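Local atomic coordinates of CDP-glucose 4,6-dehydratase (Salmonella enterica subsp. enterica serovar Typhi, PDB entry 1WVG), a protein that catalyses the NAD-dependent conversion of CDP-D-glucose to CDP-4-dehydro-6-deoxy-D-glucose with loss of water, an early step toward a dideoxy sugar of the lipopolysaccharide O antigen. Residues Ala89-Arg94 with Lys204-Pro209; Ser228-Gln233 with His298-Leu303. All coordinates share one frame; numbering follows the deposited sequence.

Contact 1 (Ala89-Arg94 with Lys204-Pro209); sequences AQPLVR and KDRLIP. With CXY (cytidine-5'-diphospho-beta-D-xylose), chain D; APR (adenosine-5-diphosphoribose), chain C.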
loop_
_atom_site.group_PDB
_atom_site.type_symbol
_atom_site.label_atom_id
_atom_site.label_comp_id
_atom_site.label_asym_id
_atom_site.label_seq_id
_atom_site.Cartn_x
_atom_site.Cartn_y
_atom_site.Cartn_z
ATOM N N ALA A 89 23.037 -4.273 -21.785
ATOM C CA ALA A 89 23.168 -3.805 -20.417
ATOM C C ALA A 89 24.411 -4.426 -19.768
ATOM O O ALA A 89 24.938 -5.436 -20.263
ATOM C CB ALA A 89 21.957 -4.268 -19.605
ATOM N N GLN A 90 24.839 -3.761 -18.670
ATOM C CA GLN A 90 25.868 -4.181 -17.748
ATOM C C GLN A 90 24.922 -4.920 -16.777
ATOM O O GLN A 90 24.194 -4.262 -15.990
ATOM C CB GLN A 90 26.541 -2.939 -17.134
ATOM C CG GLN A 90 27.713 -3.287 -16.189
ATOM C CD GLN A 90 27.375 -4.333 -15.124
ATOM O OE1 GLN A 90 27.402 -5.516 -15.418
ATOM N NE2 GLN A 90 27.098 -3.946 -13.870
ATOM N N PRO A 91 24.783 -6.272 -16.926
ATOM C CA PRO A 91 23.791 -6.978 -16.128
ATOM C C PRO A 91 24.231 -7.542 -14.779
ATOM O O PRO A 91 23.443 -8.211 -14.112
ATOM C CB PRO A 91 23.419 -8.160 -17.011
ATOM C CG PRO A 91 24.714 -8.568 -17.659
ATOM C CD PRO A 91 25.525 -7.288 -17.743
ATOM N N LEU A 92 25.471 -7.302 -14.340
ATOM C CA LEU A 92 25.917 -7.889 -13.079
ATOM C C LEU A 92 25.943 -7.042 -11.813
ATOM O O LEU A 92 26.379 -5.884 -11.793
ATOM C CB LEU A 92 27.227 -8.683 -13.272
ATOM C CG LEU A 92 27.325 -9.346 -14.630
ATOM C CD1 LEU A 92 28.792 -9.706 -14.855
ATOM C CD2 LEU A 92 26.478 -10.599 -14.719
ATOM N N VAL A 93 25.508 -7.702 -10.727
ATOM C CA VAL A 93 25.411 -7.117 -9.395
ATOM C C VAL A 93 26.729 -6.656 -8.735
ATOM O O VAL A 93 26.919 -5.474 -8.437
ATOM C CB VAL A 93 24.559 -7.977 -8.435
ATOM C CG1 VAL A 93 24.591 -7.368 -7.034
ATOM C CG2 VAL A 93 23.092 -8.059 -8.876
ATOM N N ARG A 94 27.601 -7.630 -8.451
ATOM C CA ARG A 94 28.879 -7.366 -7.790
ATOM C C ARG A 94 29.689 -6.365 -8.577
ATOM O O ARG A 94 30.263 -5.450 -8.010
ATOM C CB ARG A 94 29.650 -8.631 -7.397
ATOM C CG ARG A 94 28.762 -9.761 -6.848
ATOM C CD ARG A 94 29.449 -10.745 -5.901
ATOM N NE ARG A 94 30.484 -11.591 -6.490
ATOM C CZ ARG A 94 31.590 -11.918 -5.831
ATOM N NH1 ARG A 94 31.814 -11.478 -4.600
ATOM N NH2 ARG A 94 32.498 -12.703 -6.405
ATOM N N LYS A 204 30.264 -13.623 -15.465
ATOM C CA LYS A 204 31.038 -13.752 -14.233
ATOM C C LYS A 204 30.149 -13.716 -12.986
ATOM O O LYS A 204 29.170 -12.963 -12.952
ATOM C CB LYS A 204 32.269 -12.825 -14.113
ATOM C CG LYS A 204 33.294 -12.945 -15.243
ATOM C CD LYS A 204 34.130 -14.225 -15.224
ATOM C CE LYS A 204 34.642 -14.647 -16.603
ATOM N NZ LYS A 204 34.052 -13.892 -17.731
ATOM N N ASP A 205 30.511 -14.551 -11.991
ATOM C CA ASP A 205 29.831 -14.687 -10.716
ATOM C C ASP A 205 28.440 -15.308 -10.742
ATOM O O ASP A 205 27.816 -15.482 -9.682
ATOM C CB ASP A 205 29.841 -13.368 -9.941
ATOM C CG ASP A 205 31.197 -13.076 -9.373
ATOM O OD1 ASP A 205 31.981 -13.946 -9.005
ATOM O OD2 ASP A 205 31.439 -11.788 -9.337
ATOM N N ARG A 206 27.940 -15.663 -11.924
ATOM C CA ARG A 206 26.611 -16.258 -11.964
ATOM C C ARG A 206 26.755 -17.668 -11.466
ATOM O O ARG A 206 27.810 -18.259 -11.627
ATOM C CB ARG A 206 25.903 -16.131 -13.311
ATOM C CG ARG A 206 25.589 -14.672 -13.714
ATOM C CD ARG A 206 24.578 -14.658 -14.866
ATOM N NE ARG A 206 24.161 -13.333 -15.279
ATOM C CZ ARG A 206 23.803 -13.013 -16.530
ATOM N NH1 ARG A 206 23.800 -13.887 -17.540
ATOM N NH2 ARG A 206 23.423 -11.768 -16.803
ATOM N N LEU A 207 25.714 -18.176 -10.840
ATOM C CA LEU A 207 25.706 -19.480 -10.225
ATOM C C LEU A 207 26.026 -20.695 -11.070
ATOM O O LEU A 207 26.947 -21.444 -10.786
ATOM C CB LEU A 207 24.404 -19.703 -9.456
ATOM C CG LEU A 207 24.408 -21.022 -8.689
ATOM C CD1 LEU A 207 25.419 -20.935 -7.533
ATOM C CD2 LEU A 207 22.991 -21.344 -8.204
ATOM N N ILE A 208 25.219 -20.904 -12.085
ATOM C CA ILE A 208 25.381 -22.042 -12.972
ATOM C C ILE A 208 26.677 -21.996 -13.755
ATOM O O ILE A 208 27.358 -23.012 -13.875
ATOM C CB ILE A 208 24.200 -22.123 -13.898
ATOM C CG1 ILE A 208 22.979 -22.476 -13.048
ATOM C CG2 ILE A 208 24.499 -23.177 -14.942
ATOM C CD1 ILE A 208 22.966 -23.962 -12.648
ATOM N N PRO A 209 27.028 -20.824 -14.291
ATOM C CA PRO A 209 28.279 -20.779 -15.004
ATOM C C PRO A 209 29.390 -21.151 -14.044
ATOM O O PRO A 209 30.247 -21.970 -14.397
ATOM C CB PRO A 209 28.458 -19.373 -15.609
ATOM C CG PRO A 209 27.046 -18.841 -15.718
ATOM C CD PRO A 209 26.234 -19.622 -14.688
HETATM O O1B CXY D . 20.482 -13.015 -9.182
HETATM P PB CXY D . 21.735 -12.540 -9.892
HETATM O O2B CXY D . 22.640 -11.690 -9.039
HETATM O "O1'" CXY D . 21.312 -11.716 -11.250
HETATM O O3A CXY D . 22.278 -13.933 -10.280
HETATM P PA CXY D . 23.584 -14.787 -9.757
HETATM O O1A CXY D . 23.590 -16.020 -10.589
HETATM O O2A CXY D . 24.819 -13.980 -9.852
HETATM O O5D CXY D . 23.214 -15.024 -8.226
HETATM C C5D CXY D . 22.217 -16.009 -7.920
HETATM C C4D CXY D . 22.301 -16.334 -6.449
HETATM O O4D CXY D . 23.305 -17.366 -6.283
HETATM C C3D CXY D . 22.643 -15.198 -5.486
HETATM O O3D CXY D . 22.000 -15.267 -4.163
HETATM C C2D CXY D . 24.163 -15.423 -5.410
HETATM O O2D CXY D . 24.656 -14.821 -4.211
HETATM C C1D CXY D . 24.212 -16.931 -5.315
HETATM N N1 CXY D . 25.524 -17.501 -5.634
HETATM C C6 CXY D . 26.082 -17.313 -6.888
HETATM C C5 CXY D . 27.241 -17.819 -7.230
HETATM C C4 CXY D . 28.013 -18.583 -6.312
HETATM N N3 CXY D . 27.394 -18.756 -5.063
HETATM C C2 CXY D . 26.173 -18.240 -4.663
HETATM N N4 CXY D . 29.118 -19.067 -6.529
HETATM O O2 CXY D . 25.700 -18.413 -3.534
HETATM C "C1'" CXY D . 21.101 -12.552 -12.375
HETATM C "C2'" CXY D . 21.666 -11.809 -13.560
HETATM C "C3'" CXY D . 20.883 -10.515 -13.673
HETATM C "C4'" CXY D . 19.397 -10.812 -13.871
HETATM C "C5'" CXY D . 18.889 -11.683 -12.730
HETATM O "O2'" CXY D . 23.061 -11.484 -13.373
HETATM O "O3'" CXY D . 21.324 -9.791 -14.836
HETATM O "O4'" CXY D . 18.660 -9.593 -13.951
HETATM O "O5'" CXY D . 19.690 -12.861 -12.597
HETATM N N1 APR C . 26.593 -0.806 -25.499
HETATM C C2 APR C . 26.089 -1.838 -26.216
HETATM N N3 APR C . 25.902 -3.069 -25.847
HETATM C C4 APR C . 26.249 -3.263 -24.557
HETATM C C5 APR C . 26.744 -2.341 -23.689
HETATM C C6 APR C . 26.946 -1.024 -24.203
HETATM N N6 APR C . 27.387 0.049 -23.524
HETATM N N7 APR C . 26.960 -2.911 -22.441
HETATM C C8 APR C . 26.603 -4.177 -22.590
HETATM N N9 APR C . 26.165 -4.439 -23.851
HETATM C "C1'" APR C . 25.705 -5.692 -24.423
HETATM C "C2'" APR C . 26.798 -6.724 -24.420
HETATM O "O2'" APR C . 27.739 -6.448 -25.468
HETATM C "C3'" APR C . 25.950 -7.971 -24.679
HETATM O "O3'" APR C . 25.511 -8.186 -26.029
HETATM O "O4'" APR C . 24.740 -6.241 -23.583
HETATM C "C4'" APR C . 24.748 -7.661 -23.746
HETATM C "C5'" APR C . 24.878 -8.198 -22.352
HETATM O "O5'" APR C . 24.784 -9.642 -22.437
HETATM P PA APR C . 25.237 -10.606 -21.204
HETATM O O1A APR C . 26.336 -9.992 -20.348
HETATM O O2A APR C . 25.353 -12.048 -21.749
HETATM O O3A APR C . 23.950 -10.550 -20.298
HETATM P PB APR C . 22.537 -11.318 -20.544
HETATM O O1B APR C . 22.456 -12.392 -19.485
HETATM O O2B APR C . 22.327 -11.682 -22.003
HETATM O O5D APR C . 21.537 -10.105 -20.291
HETATM C C5D APR C . 20.725 -9.662 -21.391
HETATM O O4D APR C . 18.693 -9.303 -20.014
HETATM O O1D APR C . 18.689 -9.912 -17.755
HETATM C C1D APR C . 18.774 -8.812 -18.706
HETATM O O2D APR C . 20.179 -7.075 -17.699
HETATM C C2D APR C . 20.147 -8.193 -18.607
HETATM O O3D APR C . 19.596 -6.363 -20.031
HETATM C C3D APR C . 20.326 -7.587 -19.987
HETATM C C4D APR C . 19.720 -8.671 -20.848
#
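The guanidinium of Arg206 lies against Leu92 and Pro91, with both ligands at its edges: CD2 of Leu92 comes within 3.6 Å of Arg206 NE and CG of Pro91 meets NH2, each obliquely, while O2' of the CDP-xylose and O1B of the ADP-ribose sit near the guanidinium plane. Arg206 NE gives a hydrogen bond to O2' of the CDP-xylose (2.9 Å). NH1 and NH2 converge on the phosphate oxygen O1B, and NH1 is also salt-bridged to Asp201. An extended run from CG to NE takes NE away from the backbone, which lies beside the CDP-xylose phosphates; the end nitrogens beyond it meet the ADP-ribose phosphate. The second flat group, the guanidinium of Arg94, has Asp205 at its edge. NH2 of Arg94 reaches OD1 of Asp205 at 2.9 Å and 172°, within its own plane but from above that of the carboxylate; the two planes are 61° apart. The partner bond from NE to OD2 is weak and bent (136°). Both segments lead into helices of this extended short-chain dehydrogenase/reductase with its Rossmann fold: Leu92 is the N-cap of helix 93-98 and Arg206 that of helix 207-216, where the first backbone N-H, Leu207 N, holds O1A of the CDP-xylose. Leu92 CD1 lies 3.8 Å from the backbone O of Lys204. Gln90 folds back on its own segment, its OE1 accepting from Leu92 N and its NE2 donating to Leu92 O at 2.9 Å. The O atom of Pro91 takes the hydrogen bond from the sugar hydroxyl O3' at 2.7 Å.

Contact 2 (Ser228-Gln233 with His298-Leu303); sequences SIRPWQ and HEAHYL. With CXY (cytidine-5'-diphospho-beta-D-xylose), chain D.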
loop_
_atom_site.group_PDB
_atom_site.type_symbol
_atom_site.label_atom_id
_atom_site.label_comp_id
_atom_site.label_asym_id
_atom_site.label_seq_id
_atom_site.Cartn_x
_atom_site.Cartn_y
_atom_site.Cartn_z
ATOM N N SER A 228 19.671 -18.663 -0.644
ATOM C CA SER A 228 18.973 -17.637 -1.340
ATOM C C SER A 228 18.041 -18.327 -2.327
ATOM O O SER A 228 18.246 -19.490 -2.730
ATOM C CB SER A 228 19.930 -16.683 -2.028
ATOM O OG SER A 228 20.562 -15.896 -1.044
ATOM N N ILE A 229 17.030 -17.569 -2.707
ATOM C CA ILE A 229 16.042 -17.983 -3.657
ATOM C C ILE A 229 15.989 -17.002 -4.833
ATOM O O ILE A 229 16.080 -15.784 -4.622
ATOM C CB ILE A 229 14.708 -17.943 -2.944
ATOM C CG1 ILE A 229 14.711 -19.127 -1.992
ATOM C CG2 ILE A 229 13.612 -18.077 -4.001
ATOM C CD1 ILE A 229 13.569 -19.072 -0.996
ATOM N N ARG A 230 15.803 -17.543 -6.045
ATOM C CA ARG A 230 15.694 -16.770 -7.286
ATOM C C ARG A 230 14.644 -17.434 -8.148
ATOM O O ARG A 230 14.351 -18.619 -7.952
ATOM C CB ARG A 230 17.007 -16.847 -8.076
ATOM C CG ARG A 230 18.152 -16.053 -7.465
ATOM C CD ARG A 230 17.764 -14.590 -7.286
ATOM N NE ARG A 230 18.841 -13.757 -6.826
ATOM C CZ ARG A 230 19.025 -13.454 -5.559
ATOM N NH1 ARG A 230 18.229 -13.903 -4.596
ATOM N NH2 ARG A 230 20.042 -12.668 -5.258
ATOM N N PRO A 231 14.115 -16.713 -9.128
ATOM C CA PRO A 231 13.111 -17.295 -9.991
ATOM C C PRO A 231 13.779 -18.035 -11.129
ATOM O O PRO A 231 13.667 -17.641 -12.287
ATOM C CB PRO A 231 12.267 -16.125 -10.564
ATOM C CG PRO A 231 12.850 -14.831 -10.002
ATOM C CD PRO A 231 14.090 -15.225 -9.184
ATOM N N TRP A 232 14.472 -19.127 -10.812
ATOM C CA TRP A 232 15.197 -19.902 -11.827
ATOM C C TRP A 232 14.433 -20.375 -13.054
ATOM O O TRP A 232 13.402 -21.048 -12.939
ATOM C CB TRP A 232 15.903 -21.109 -11.209
ATOM C CG TRP A 232 16.425 -20.845 -9.824
ATOM C CD1 TRP A 232 15.851 -21.229 -8.642
ATOM C CD2 TRP A 232 17.637 -20.170 -9.471
ATOM N NE1 TRP A 232 16.625 -20.846 -7.574
ATOM C CE2 TRP A 232 17.735 -20.198 -8.044
ATOM C CE3 TRP A 232 18.645 -19.553 -10.224
ATOM C CZ2 TRP A 232 18.808 -19.614 -7.354
ATOM C CZ3 TRP A 232 19.690 -18.965 -9.511
ATOM C CH2 TRP A 232 19.789 -19.005 -8.105
ATOM N N GLN A 233 14.987 -20.119 -14.242
ATOM C CA GLN A 233 14.301 -20.602 -15.410
ATOM C C GLN A 233 15.160 -20.720 -16.652
ATOM O O GLN A 233 15.997 -19.887 -16.954
ATOM C CB GLN A 233 13.111 -19.669 -15.729
ATOM C CG GLN A 233 13.611 -18.303 -16.217
ATOM C CD GLN A 233 12.530 -17.251 -16.459
ATOM O OE1 GLN A 233 12.829 -16.047 -16.485
ATOM N NE2 GLN A 233 11.289 -17.682 -16.687
ATOM N N HIS A 298 26.475 -6.815 -0.511
ATOM C CA HIS A 298 25.043 -7.024 -0.506
ATOM C C HIS A 298 24.304 -7.515 -1.758
ATOM O O HIS A 298 24.280 -6.886 -2.820
ATOM C CB HIS A 298 24.290 -5.926 0.273
ATOM C CG HIS A 298 22.879 -6.341 0.486
ATOM N ND1 HIS A 298 21.920 -6.122 -0.495
ATOM C CD2 HIS A 298 22.282 -6.972 1.529
ATOM C CE1 HIS A 298 20.769 -6.588 -0.031
ATOM N NE2 HIS A 298 20.954 -7.101 1.180
ATOM N N GLU A 299 23.653 -8.665 -1.559
ATOM C CA GLU A 299 22.818 -9.326 -2.536
ATOM C C GLU A 299 21.513 -9.714 -1.846
ATOM O O GLU A 299 21.515 -10.046 -0.665
ATOM C CB GLU A 299 23.454 -10.624 -3.048
ATOM C CG GLU A 299 24.491 -10.478 -4.182
ATOM C CD GLU A 299 24.818 -11.797 -4.846
ATOM O OE1 GLU A 299 24.120 -12.335 -5.705
ATOM O OE2 GLU A 299 25.926 -12.327 -4.383
ATOM N N ALA A 300 20.404 -9.693 -2.588
ATOM C CA ALA A 300 19.092 -10.054 -2.052
ATOM C C ALA A 300 19.007 -11.521 -1.726
ATOM O O ALA A 300 19.479 -12.364 -2.469
ATOM C CB ALA A 300 18.009 -9.828 -3.104
ATOM N N HIS A 301 18.331 -11.819 -0.628
ATOM C CA HIS A 301 18.134 -13.209 -0.266
ATOM C C HIS A 301 16.969 -13.834 -1.054
ATOM O O HIS A 301 17.069 -14.882 -1.697
ATOM C CB HIS A 301 17.766 -13.262 1.232
ATOM C CG HIS A 301 18.867 -12.668 2.029
ATOM N ND1 HIS A 301 20.205 -12.853 1.668
ATOM C CD2 HIS A 301 18.834 -11.893 3.149
ATOM C CE1 HIS A 301 20.943 -12.205 2.563
ATOM N NE2 HIS A 301 20.153 -11.619 3.465
ATOM N N TYR A 302 15.807 -13.188 -0.968
ATOM C CA TYR A 302 14.648 -13.743 -1.636
ATOM C C TYR A 302 14.189 -12.897 -2.756
ATOM O O TYR A 302 14.042 -11.689 -2.592
ATOM C CB TYR A 302 13.414 -13.820 -0.741
ATOM C CG TYR A 302 13.697 -14.576 0.503
ATOM C CD1 TYR A 302 13.421 -13.982 1.730
ATOM C CD2 TYR A 302 14.266 -15.848 0.458
ATOM C CE1 TYR A 302 13.686 -14.651 2.922
ATOM C CE2 TYR A 302 14.546 -16.525 1.646
ATOM C CZ TYR A 302 14.250 -15.925 2.873
ATOM O OH TYR A 302 14.520 -16.574 4.046
ATOM N N LEU A 303 13.922 -13.603 -3.854
ATOM C CA LEU A 303 13.392 -12.990 -5.059
ATOM C C LEU A 303 12.452 -13.931 -5.831
ATOM O O LEU A 303 12.909 -14.929 -6.377
ATOM C CB LEU A 303 14.476 -12.382 -5.975
ATOM C CG LEU A 303 13.901 -11.725 -7.229
ATOM C CD1 LEU A 303 12.868 -10.693 -6.788
ATOM C CD2 LEU A 303 15.009 -11.039 -8.030
HETATM O O1B CXY D . 20.482 -13.015 -9.182
HETATM P PB CXY D . 21.735 -12.540 -9.892
HETATM O O2B CXY D . 22.640 -11.690 -9.039
HETATM O "O1'" CXY D . 21.312 -11.716 -11.250
HETATM O O3A CXY D . 22.278 -13.933 -10.280
HETATM P PA CXY D . 23.584 -14.787 -9.757
HETATM O O1A CXY D . 23.590 -16.020 -10.589
HETATM O O2A CXY D . 24.819 -13.980 -9.852
HETATM O O5D CXY D . 23.214 -15.024 -8.226
HETATM C C5D CXY D . 22.217 -16.009 -7.920
HETATM C C4D CXY D . 22.301 -16.334 -6.449
HETATM O O4D CXY D . 23.305 -17.366 -6.283
HETATM C C3D CXY D . 22.643 -15.198 -5.486
HETATM O O3D CXY D . 22.000 -15.267 -4.163
HETATM C C2D CXY D . 24.163 -15.423 -5.410
HETATM O O2D CXY D . 24.656 -14.821 -4.211
HETATM C C1D CXY D . 24.212 -16.931 -5.315
HETATM N N1 CXY D . 25.524 -17.501 -5.634
HETATM C C6 CXY D . 26.082 -17.313 -6.888
HETATM C C5 CXY D . 27.241 -17.819 -7.230
HETATM C C4 CXY D . 28.013 -18.583 -6.312
HETATM N N3 CXY D . 27.394 -18.756 -5.063
HETATM C C2 CXY D . 26.173 -18.240 -4.663
HETATM N N4 CXY D . 29.118 -19.067 -6.529
HETATM O O2 CXY D . 25.700 -18.413 -3.534
HETATM C "C1'" CXY D . 21.101 -12.552 -12.375
HETATM C "C2'" CXY D . 21.666 -11.809 -13.560
HETATM C "C3'" CXY D . 20.883 -10.515 -13.673
HETATM C "C4'" CXY D . 19.397 -10.812 -13.871
HETATM C "C5'" CXY D . 18.889 -11.683 -12.730
HETATM O "O2'" CXY D . 23.061 -11.484 -13.373
HETATM O "O3'" CXY D . 21.324 -9.791 -14.836
HETATM O "O4'" CXY D . 18.660 -9.593 -13.951
HETATM O "O5'" CXY D . 19.690 -12.861 -12.597
HETATM O O HOH W 1 21.916 -14.032 -2.092
HETATM O O HOH W 2 22.089 -11.201 -6.660
#
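A single backbone oxygen, Ala300 O, is gripped by both end nitrogens of Arg230: NH1 and NH2 each donate to it at 2.9 Å, with the oxygen near the guanidinium plane. NH1 approaches from above the carbonyl plane, NH2 closer to it. NH1 also turns back on its own segment to bond Ile229 O at 160°. The Arg230 side chain starts away from 298-303, and chi2 of -56° folds CD back beside CA instead of anti to it. Arg230 NE donates to O1B of the CDP-xylose at 3.0 Å, and ribose O3D stands over one guanidinium face. In this Rossmann-fold dehydratase the loop before helix 308-314 thus meets the approach to strand 232-234 beside the nucleotide-sugar, and two waters add to the polar contacts. One donates to Ala300 O; the other accepts from Arg230 NH2. Their further approaches, to Ser228 OG, Glu299 OE1 and the ligand, are too short to be certain. Glu299 gains a weak bond from ribose O2D at its OE2, which is also salt-bridged to Arg224; Glu299 OE1 stays 4.1 Å from Arg230 NH2, too far for a salt bridge. Between the backbones, Ile229 N donates to His301 O at 2.9 Å, whereas the return from Leu303 N to Ile229 O is weak. Apolar groups also meet: CD1 of Ile229 rests obliquely against the Tyr302 ring, 3.6 Å from CD2, and Pro231 CD packs on Leu303 CG at 4.0 Å.

Overall arrangement
Contacts 1 and 2 both touch the same CDP-xylose, their centres about 13 Å apart, and follow each other in the chain. Contact 1 bonds the xylose and the alpha phosphate, packs Leu207 on the cytosine and also reaches the ADP-ribose, which probably marks the NAD site; contact 2 bonds the other phosphate and the ribose. The side chain of Leu303 in contact 2 is about 10 Å from the bound ADP-ribose. The contacts touch directly: Leu207 CD2 packs on Trp232 CH2 at 4.0 Å, and Val93 CG1 on Glu299 CG at 4.2 Å. Arg224 ties them further, bonding Asp205 O and Glu299. Asn195, Lys134 and Asp210 add further hydrogen bonds to the nucleotide-sugar.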